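Local coordinates for protein endoglycosidase (PDB 6Q64) that probably hydrolyses glycosidic bonds in complex N-glycans as a family 18 glycoside hydrolase of a gut Bacteroides, at residues R56-F59 with A60-E64; K167-A170 with N171-D175; Y253-Y256 with W257-S260; N272-W276 with E277-I281. The protein carries 1 engineered substitution. All blocks are in the same frame, centred on the assembly; numbering follows the deposited sequence.

Contact 1. Residues R56-F59 with A60-E64; sequences REYF and AQIRE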
# COMPACT_ATOMS: atom_id res chain seq x y z
N ARG A 56 2.55 16.24 -21.61
CA ARG A 56 3.72 15.38 -21.52
C ARG A 56 4.67 15.91 -20.43
O ARG A 56 5.03 15.10 -19.54
CB ARG A 56 4.40 15.29 -22.89
CG ARG A 56 4.18 13.95 -23.57
CD ARG A 56 3.84 14.03 -25.04
NE ARG A 56 4.96 14.45 -25.86
CZ ARG A 56 4.86 14.80 -27.13
NH1 ARG A 56 3.69 14.78 -27.73
NH2 ARG A 56 5.94 15.17 -27.80
N GLU A 57 5.04 17.19 -20.52
CA GLU A 57 6.00 17.89 -19.63
C GLU A 57 5.41 17.90 -18.22
O GLU A 57 6.17 17.66 -17.27
CB GLU A 57 6.34 19.29 -20.18
CG GLU A 57 7.29 20.12 -19.28
CD GLU A 57 8.65 19.53 -18.86
OE1 GLU A 57 9.52 19.31 -19.75
OE2 GLU A 57 8.87 19.29 -17.62
N TYR A 58 4.11 18.15 -18.09
CA TYR A 58 3.44 18.20 -16.77
C TYR A 58 3.68 16.87 -16.07
O TYR A 58 4.04 16.90 -14.92
CB TYR A 58 1.92 18.41 -16.86
CG TYR A 58 1.19 18.10 -15.58
CD1 TYR A 58 1.42 18.84 -14.43
CD2 TYR A 58 0.31 17.01 -15.47
CE1 TYR A 58 0.77 18.54 -13.24
CE2 TYR A 58 -0.35 16.70 -14.28
CZ TYR A 58 -0.13 17.48 -13.16
OH TYR A 58 -0.77 17.23 -11.97
N PHE A 59 3.44 15.74 -16.73
CA PHE A 59 3.48 14.42 -16.04
C PHE A 59 4.94 14.00 -15.86
O PHE A 59 5.18 13.09 -15.08
CB PHE A 59 2.69 13.35 -16.80
CG PHE A 59 1.19 13.43 -16.69
CD1 PHE A 59 0.56 13.27 -15.47
CD2 PHE A 59 0.40 13.62 -17.80
CE1 PHE A 59 -0.82 13.33 -15.37
CE2 PHE A 59 -0.98 13.67 -17.70
CZ PHE A 59 -1.59 13.53 -16.48
N ALA A 60 5.87 14.62 -16.59
CA ALA A 60 7.33 14.40 -16.44
C ALA A 60 7.77 14.93 -15.06
O ALA A 60 8.53 14.21 -14.38
CB ALA A 60 8.10 15.07 -17.55
N GLN A 61 7.28 16.10 -14.66
CA GLN A 61 7.54 16.65 -13.31
C GLN A 61 6.87 15.77 -12.27
O GLN A 61 7.43 15.63 -11.17
CB GLN A 61 7.00 18.06 -13.15
CG GLN A 61 7.25 18.90 -14.38
CD GLN A 61 8.37 19.86 -14.17
OE1 GLN A 61 9.38 19.53 -13.55
NE2 GLN A 61 8.19 21.07 -14.70
N ILE A 62 5.70 15.22 -12.57
CA ILE A 62 5.00 14.34 -11.59
C ILE A 62 5.89 13.12 -11.38
O ILE A 62 6.13 12.77 -10.23
CB ILE A 62 3.57 13.97 -12.02
CG1 ILE A 62 2.70 15.22 -12.11
CG2 ILE A 62 2.95 12.97 -11.06
CD1 ILE A 62 2.73 16.07 -10.87
N ARG A 63 6.37 12.54 -12.48
CA ARG A 63 7.25 11.35 -12.47
C ARG A 63 8.53 11.66 -11.68
O ARG A 63 8.96 10.74 -10.95
CB ARG A 63 7.52 10.89 -13.91
CG ARG A 63 6.66 9.72 -14.36
CD ARG A 63 7.08 9.20 -15.73
NE ARG A 63 6.31 9.85 -16.79
CZ ARG A 63 6.77 10.73 -17.67
NH1 ARG A 63 8.05 11.05 -17.71
NH2 ARG A 63 5.93 11.27 -18.53
N GLU A 64 9.09 12.88 -11.80
CA GLU A 64 10.28 13.35 -11.04
C GLU A 64 9.94 13.38 -9.55
O GLU A 64 10.57 12.67 -8.76
CB GLU A 64 10.77 14.72 -11.53
CG GLU A 64 11.66 14.66 -12.77
CD GLU A 64 13.06 14.04 -12.61
OE1 GLU A 64 13.18 12.78 -12.46
OE2 GLU A 64 14.04 14.81 -12.65

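Contact 2. Residues K167-A170 with N171-D175; sequences KAYA and NAICD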
# COMPACT_ATOMS: atom_id res chain seq x y z
N LYS A 167 8.58 -21.58 -0.52
CA LYS A 167 9.40 -21.11 -1.67
C LYS A 167 8.55 -21.14 -2.96
O LYS A 167 8.68 -20.19 -3.79
CB LYS A 167 10.67 -21.96 -1.81
CG LYS A 167 11.95 -21.34 -1.25
CD LYS A 167 12.98 -22.36 -0.80
CE LYS A 167 14.42 -21.93 -1.03
NZ LYS A 167 15.23 -23.11 -1.41
N ALA A 168 7.73 -22.18 -3.12
CA ALA A 168 6.84 -22.39 -4.29
C ALA A 168 5.66 -21.39 -4.26
O ALA A 168 5.50 -20.69 -5.27
CB ALA A 168 6.36 -23.81 -4.30
N TYR A 169 4.91 -21.32 -3.15
CA TYR A 169 3.73 -20.44 -2.93
C TYR A 169 4.07 -18.97 -3.20
O TYR A 169 3.24 -18.23 -3.72
CB TYR A 169 3.23 -20.50 -1.49
CG TYR A 169 2.11 -19.53 -1.19
CD1 TYR A 169 0.95 -19.53 -1.96
CD2 TYR A 169 2.17 -18.63 -0.14
CE1 TYR A 169 -0.10 -18.66 -1.70
CE2 TYR A 169 1.12 -17.77 0.14
CZ TYR A 169 -0.01 -17.77 -0.65
OH TYR A 169 -1.07 -16.93 -0.42
N ALA A 170 5.25 -18.56 -2.78
CA ALA A 170 5.78 -17.21 -3.03
C ALA A 170 6.12 -17.03 -4.51
O ALA A 170 5.86 -15.95 -5.05
CB ALA A 170 7.00 -16.98 -2.17
N ASN A 171 6.72 -18.03 -5.13
CA ASN A 171 7.18 -17.91 -6.53
C ASN A 171 5.95 -17.73 -7.42
O ASN A 171 6.10 -17.14 -8.52
CB ASN A 171 8.07 -19.08 -6.96
CG ASN A 171 9.54 -18.82 -6.70
OD1 ASN A 171 10.05 -17.72 -6.96
ND2 ASN A 171 10.22 -19.81 -6.15
N ALA A 172 4.80 -18.25 -6.96
CA ALA A 172 3.50 -18.25 -7.68
C ALA A 172 2.90 -16.87 -7.56
O ALA A 172 2.34 -16.36 -8.54
CB ALA A 172 2.56 -19.29 -7.12
N ILE A 173 3.03 -16.27 -6.38
CA ILE A 173 2.62 -14.86 -6.20
C ILE A 173 3.37 -14.03 -7.24
O ILE A 173 2.70 -13.37 -8.03
CB ILE A 173 2.86 -14.43 -4.75
CG1 ILE A 173 2.05 -15.32 -3.79
CG2 ILE A 173 2.57 -12.95 -4.59
CD1 ILE A 173 1.79 -14.72 -2.42
N CYS A 174 4.70 -14.14 -7.30
CA CYS A 174 5.56 -13.38 -8.25
C CYS A 174 5.12 -13.70 -9.67
O CYS A 174 4.88 -12.77 -10.43
CB CYS A 174 7.04 -13.71 -8.13
SG CYS A 174 7.76 -13.11 -6.58
N ASP A 175 5.04 -14.97 -10.02
CA ASP A 175 4.44 -15.38 -11.31
C ASP A 175 3.32 -14.40 -11.61
O ASP A 175 3.43 -13.66 -12.60
CB ASP A 175 3.80 -16.77 -11.26
CG ASP A 175 4.81 -17.88 -11.39
OD1 ASP A 175 6.01 -17.57 -11.64
OD2 ASP A 175 4.38 -19.05 -11.25

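Contact 3. Residues Y253-Y256 with W257-S260; sequences YQAY and WESS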
# COMPACT_ATOMS: atom_id res chain seq x y z
N TYR A 253 0.38 0.70 8.55
CA TYR A 253 -0.44 0.47 9.74
C TYR A 253 -1.86 0.98 9.47
O TYR A 253 -2.04 2.03 8.86
CB TYR A 253 0.18 1.09 10.99
CG TYR A 253 1.58 0.65 11.35
CD1 TYR A 253 2.67 1.17 10.70
CD2 TYR A 253 1.83 -0.23 12.38
CE1 TYR A 253 3.96 0.80 11.05
CE2 TYR A 253 3.10 -0.62 12.72
CZ TYR A 253 4.18 -0.10 12.07
OH TYR A 253 5.47 -0.40 12.41
N GLN A 254 -2.81 0.20 9.95
CA GLN A 254 -4.22 0.55 10.11
C GLN A 254 -4.37 1.38 11.37
O GLN A 254 -4.78 0.82 12.37
CB GLN A 254 -5.04 -0.73 10.20
CG GLN A 254 -5.29 -1.39 8.86
CD GLN A 254 -4.28 -2.43 8.47
OE1 GLN A 254 -4.35 -3.58 8.87
NE2 GLN A 254 -3.37 -2.04 7.59
N ALA A 255 -4.14 2.69 11.31
CA ALA A 255 -4.37 3.63 12.45
C ALA A 255 -5.82 4.14 12.44
O ALA A 255 -6.03 5.36 12.62
CB ALA A 255 -3.40 4.78 12.38
N TYR A 256 -6.78 3.24 12.29
CA TYR A 256 -8.20 3.62 12.09
C TYR A 256 -8.76 4.32 13.36
O TYR A 256 -9.25 5.47 13.24
CB TYR A 256 -9.03 2.40 11.68
CG TYR A 256 -8.62 1.61 10.45
CD1 TYR A 256 -7.87 2.14 9.41
CD2 TYR A 256 -9.07 0.31 10.31
CE1 TYR A 256 -7.57 1.38 8.28
CE2 TYR A 256 -8.78 -0.46 9.19
CZ TYR A 256 -8.04 0.08 8.16
OH TYR A 256 -7.77 -0.75 7.09
N TRP A 257 -8.70 3.68 14.54
CA TRP A 257 -9.49 4.11 15.73
C TRP A 257 -8.62 4.82 16.77
O TRP A 257 -9.13 5.10 17.87
CB TRP A 257 -10.25 2.93 16.34
CG TRP A 257 -10.77 2.01 15.29
CD1 TRP A 257 -10.47 0.69 15.08
CD2 TRP A 257 -11.64 2.39 14.21
NE1 TRP A 257 -11.10 0.22 13.96
CE2 TRP A 257 -11.84 1.24 13.42
CE3 TRP A 257 -12.28 3.59 13.87
CZ2 TRP A 257 -12.68 1.25 12.30
CZ3 TRP A 257 -13.07 3.61 12.75
CH2 TRP A 257 -13.27 2.45 11.99
N GLU A 258 -7.39 5.17 16.44
CA GLU A 258 -6.52 5.98 17.31
C GLU A 258 -7.10 7.37 17.47
O GLU A 258 -7.30 8.01 16.48
CB GLU A 258 -5.11 6.02 16.74
CG GLU A 258 -4.25 4.84 17.16
CD GLU A 258 -4.54 3.51 16.50
OE1 GLU A 258 -4.12 2.50 17.07
OE2 GLU A 258 -5.17 3.48 15.41
N SER A 259 -7.27 7.89 18.68
CA SER A 259 -7.99 9.16 18.91
C SER A 259 -7.05 10.32 19.28
O SER A 259 -7.60 11.39 19.63
CB SER A 259 -9.08 8.94 19.95
OG SER A 259 -8.71 9.32 21.26
N SER A 260 -5.71 10.12 19.22
CA SER A 260 -4.65 11.08 19.67
C SER A 260 -3.34 10.88 18.91
O SER A 260 -3.01 9.73 18.56
CB SER A 260 -4.37 10.97 21.14
OG SER A 260 -3.60 9.81 21.44

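Contact 4. Residues N272-W276 with E277-I281; sequences NLDDW and ERKTI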
# COMPACT_ATOMS: atom_id res chain seq x y z
N ASN A 272 13.20 -1.27 16.26
CA ASN A 272 13.63 -2.59 15.72
C ASN A 272 13.60 -2.59 14.18
O ASN A 272 14.20 -3.52 13.58
CB ASN A 272 12.79 -3.77 16.24
CG ASN A 272 11.30 -3.81 15.83
OD1 ASN A 272 10.91 -4.56 14.93
ND2 ASN A 272 10.45 -3.09 16.55
N LEU A 273 12.86 -1.67 13.55
CA LEU A 273 12.61 -1.67 12.09
C LEU A 273 13.54 -0.68 11.42
O LEU A 273 13.55 0.47 11.88
CB LEU A 273 11.17 -1.25 11.78
CG LEU A 273 10.06 -2.12 12.34
CD1 LEU A 273 8.72 -1.48 12.01
CD2 LEU A 273 10.12 -3.53 11.79
N ASP A 274 14.22 -1.10 10.36
CA ASP A 274 15.17 -0.22 9.63
C ASP A 274 14.35 1.00 9.21
O ASP A 274 13.24 0.82 8.71
CB ASP A 274 15.88 -0.95 8.48
CG ASP A 274 16.96 -0.10 7.80
OD1 ASP A 274 17.92 0.28 8.48
OD2 ASP A 274 16.83 0.16 6.60
N ASP A 275 14.85 2.18 9.53
CA ASP A 275 14.39 3.45 8.94
C ASP A 275 12.88 3.61 9.09
O ASP A 275 12.21 4.01 8.13
CB ASP A 275 14.78 3.46 7.47
CG ASP A 275 14.63 4.82 6.82
OD1 ASP A 275 14.55 5.87 7.58
OD2 ASP A 275 14.58 4.83 5.59
N TRP A 276 12.35 3.34 10.26
CA TRP A 276 10.89 3.19 10.43
C TRP A 276 10.09 4.47 10.14
O TRP A 276 9.00 4.34 9.59
CB TRP A 276 10.64 2.63 11.81
CG TRP A 276 10.98 3.55 12.92
CD1 TRP A 276 12.15 3.63 13.59
CD2 TRP A 276 10.08 4.47 13.54
NE1 TRP A 276 12.05 4.56 14.59
CE2 TRP A 276 10.81 5.09 14.58
CE3 TRP A 276 8.76 4.86 13.28
CZ2 TRP A 276 10.24 6.06 15.40
CZ3 TRP A 276 8.19 5.80 14.10
CH2 TRP A 276 8.92 6.40 15.14
N GLU A 277 10.57 5.64 10.49
CA GLU A 277 9.86 6.93 10.25
C GLU A 277 9.60 7.11 8.76
O GLU A 277 8.43 7.32 8.42
CB GLU A 277 10.67 8.14 10.67
CG GLU A 277 10.87 8.19 12.18
CD GLU A 277 12.29 7.91 12.63
OE1 GLU A 277 12.87 6.93 12.14
OE2 GLU A 277 12.79 8.69 13.49
N ARG A 278 10.62 7.03 7.92
CA ARG A 278 10.46 7.37 6.47
C ARG A 278 9.81 6.21 5.70
O ARG A 278 9.27 6.46 4.61
CB ARG A 278 11.79 7.84 5.90
CG ARG A 278 12.19 9.23 6.42
CD ARG A 278 11.20 10.35 6.10
NE ARG A 278 10.96 10.30 4.66
CZ ARG A 278 9.80 10.49 4.04
NH1 ARG A 278 9.75 10.37 2.73
NH2 ARG A 278 8.70 10.78 4.71
N LYS A 279 9.75 5.00 6.24
CA LYS A 279 9.11 3.88 5.52
C LYS A 279 7.73 3.56 6.12
O LYS A 279 7.07 2.62 5.63
CB LYS A 279 10.00 2.65 5.58
CG LYS A 279 11.38 2.83 4.97
CD LYS A 279 12.30 1.65 5.28
CE LYS A 279 11.78 0.31 4.86
NZ LYS A 279 12.84 -0.72 5.00
N THR A 280 7.31 4.27 7.15
CA THR A 280 6.02 3.95 7.79
C THR A 280 4.91 4.74 7.07
O THR A 280 5.07 5.96 6.79
CB THR A 280 6.07 4.17 9.30
OG1 THR A 280 6.99 3.25 9.87
CG2 THR A 280 4.71 3.96 9.91
N ILE A 281 3.81 4.06 6.77
CA ILE A 281 2.58 4.67 6.21
C ILE A 281 1.47 4.45 7.23
O ILE A 281 1.31 3.31 7.68
CB ILE A 281 2.27 4.09 4.81
CG1 ILE A 281 3.13 4.76 3.74
CG2 ILE A 281 0.82 4.26 4.46
CD1 ILE A 281 3.38 3.90 2.54

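Contact 1. Residues R56-F59 with A60-E64
Ile62 lays its CG1 over one face of the Tyr58 ring, an i, i+4 pairing on helix 53-65 of this TIM-barrel protein. CG1 of Ile62 stands 4.0 Å from the centroid of the Tyr58 ring, displaced toward the rim, in a CH-pi contact. Farther out, CD1 of Ile62 comes within 3.8 Å of Tyr58 OH. A chi1 of 164° swings the Tyr58 ring along the helix toward Ile62. The neighbouring rings also meet: CD2 of Tyr58 sits above the centre of one face of the buried Phe59 ring.

Arg63 bends at chi3 and folds back, so that its guanidinium turns one face to the Phe59 carbonyl, CZ of Arg63 being 3.8 Å from Phe59 O. The same oxygen, Phe59 O, accepts a hydrogen bond from Arg63 N at 2.9 Å.

On the exposed flank Glu57 and Gln61 are near neighbours without a side-chain bond. Glu57 OE2 is 3.5 Å from Gln61 NE2, at an angle too poor for a hydrogen bond; the carboxylate and amide planes are turned 76° from each other. What ties these two residues is the backbone, through Gln61 N to Glu57 O at 3.2 Å. Ala60 N divides itself between two carbonyls, making weak bonds of 3.1 Å to both Arg56 O and Glu57 O.

Farther from the turn, the Tyr58 hydroxyl is hydrogen-bonded to Asp96, and the Phe59 ring packs on Leu51, Val124 and Lys125. Two outside partners hold the Arg63 guanidinium: NE bonds to Val124 O, and NH2 makes a salt bridge to Glu48 OE2.

Contact 2. Residues K167-A170 with N171-D175
Tyr169 and Ile173 make the apolar part of this contact, one turn apart on helix 162-179. The CD1 methyl of Ile173 lies over one face of the Tyr169 ring, 4.3 Å from its centroid and shifted toward the rim, in a CH-pi contact. Tyr169 reaches along the helix because a chi1 of 175° sets CG trans to the main-chain nitrogen. Its hydroxyl bonds to Asp140 O, and the ring meets Trp153 edge-to-face.

Backbone bonds of the alpha-helical i to i+4 pattern run through the turn. The straightest joins Cys174 N to Ala170 O at 3.1 Å, with 169° at the hydrogen; those of Ala172 N to Ala168 O and Ile173 N to Tyr169 O are weak.

Polar side-chain contact comes from Asn171. Its ND2 is 2.8 Å from Lys167 O, at an angle too poor for a hydrogen bond, while OD1 of Asn171 accepts from Arg223 NH2. The other terminal nitrogen of Arg223 forms a salt bridge with Asp175.

Two flanks of helix 162-179 are thus engaged: Lys167, Asn171 and Cys174 face helix 211-224, while Ala172 and Ile173 lean on Leu142 of a loop following strand 128-135.

Contact 3. Residues Y253-Y256 with W257-S260
Tyr256 and Trp257 lie on the loop that leaves strand 251-254 at the C-terminal end of the parallel TIM barrel, the end where family 18 active sites are built. The chain leaves the strand through an inverse gamma turn centred on Ala255, with a weak bond of 3.1 Å from Tyr256 N to Gln254 O.

After the turn the adjacent aromatic residues fold together. CB of Tyr256 sits over the middle of the Trp257 indole, 3.6 Å from the centroid of its five-membered ring, as a CH-pi contact. The Tyr256 ring then presents its edge to the indole face in an offset edge-to-face pair, with centroids of the Tyr256 and Trp257 six-membered rings 5.8 Å apart and planes at 71°. In Trp257, CG lies beside the backbone N (chi1 -38°), which swings the indole back over the preceding residue. One face of the Tyr256 ring has Gln254 CB above its centre, and Tyr256 also touches Trp76 of strand 72-76.

Gln254 NE2 is hydrogen-bonded to Asp234, and its amide lies close to the engineered Gln190, which closes the DxxDxDxE-type signature in which family 18 relatives carry their catalytic acid. This loop therefore probably borders the substrate cleft.

Glu258, bent at chi2, brings its carboxylate back to the turn. Its OE1 forms a salt bridge with Lys267, whose NZ also bonds Gln254 O, while Glu258 OE2 approaches Ala255 CA to 3.1 Å.

Contact 4. Residues N272-W276 with E277-I281
Trp276 and Glu277, adjacent in sequence, stack: the Glu277 carboxylate lies nearly flat against the indole, the planes 10° apart. CG of Glu277 stands over the six-membered ring of Trp276, 3.8 Å from its centroid, and OE1 of Glu277 lies over the same face, 3.5 Å from Trp276 NE1. Trp276 places CG between its backbone N and carbonyl carbon (chi1 67°), which brings the indole beside the Glu277 chain. OE2 of Glu277 is held by Ser323.

Lys279 crosses Asp275 at about a right angle, its CD 3.8 Å from Asp275 CB. The amine passes on to Tyr251 OH, Val248 O and Ser245 O, while OD2 of Asp274 is 4.4 Å from Lys279 NZ, beyond a salt bridge. Arg278 runs alongside Asp275 instead, and its guanidinium bonds His70 O and Arg326 O. A backbone bond of 3.3 Å from Lys279 N to Asp275 O closes the turn. The distance from Thr280 OG1 to Trp276 O is too short to be trusted.

This short, weakly bonded helical turn leads into strand 280-285, completing the beta-alpha-beta crossover from strand 251-254 through helix 261-268 that is the repeating connection of a TIM barrel.

Overall arrangement
All four contacts belong to one TIM barrel. Contacts 3 and 4 lie at successive stages of a crossover, their centres about 17 Å apart, and meet where strands 251-254 and 280-285 run side by side: Tyr253 N is 2.9 Å from Ile281 O, a probable hydrogen bond, and Tyr253 CE1 packs on Thr280 CG2. Contact 3 lies at the C-terminal strand end, near the engineered Gln190 and so probably beside the active site, contact 4 at the start of the next strand. Contacts 1 and 2 are on outer helices, with centres about 34 Å apart. Contact 2 and contact 3 fall on opposite sides of the chain's centre; contact 1 approaches contact 4 to about 12 Å between nearest atoms.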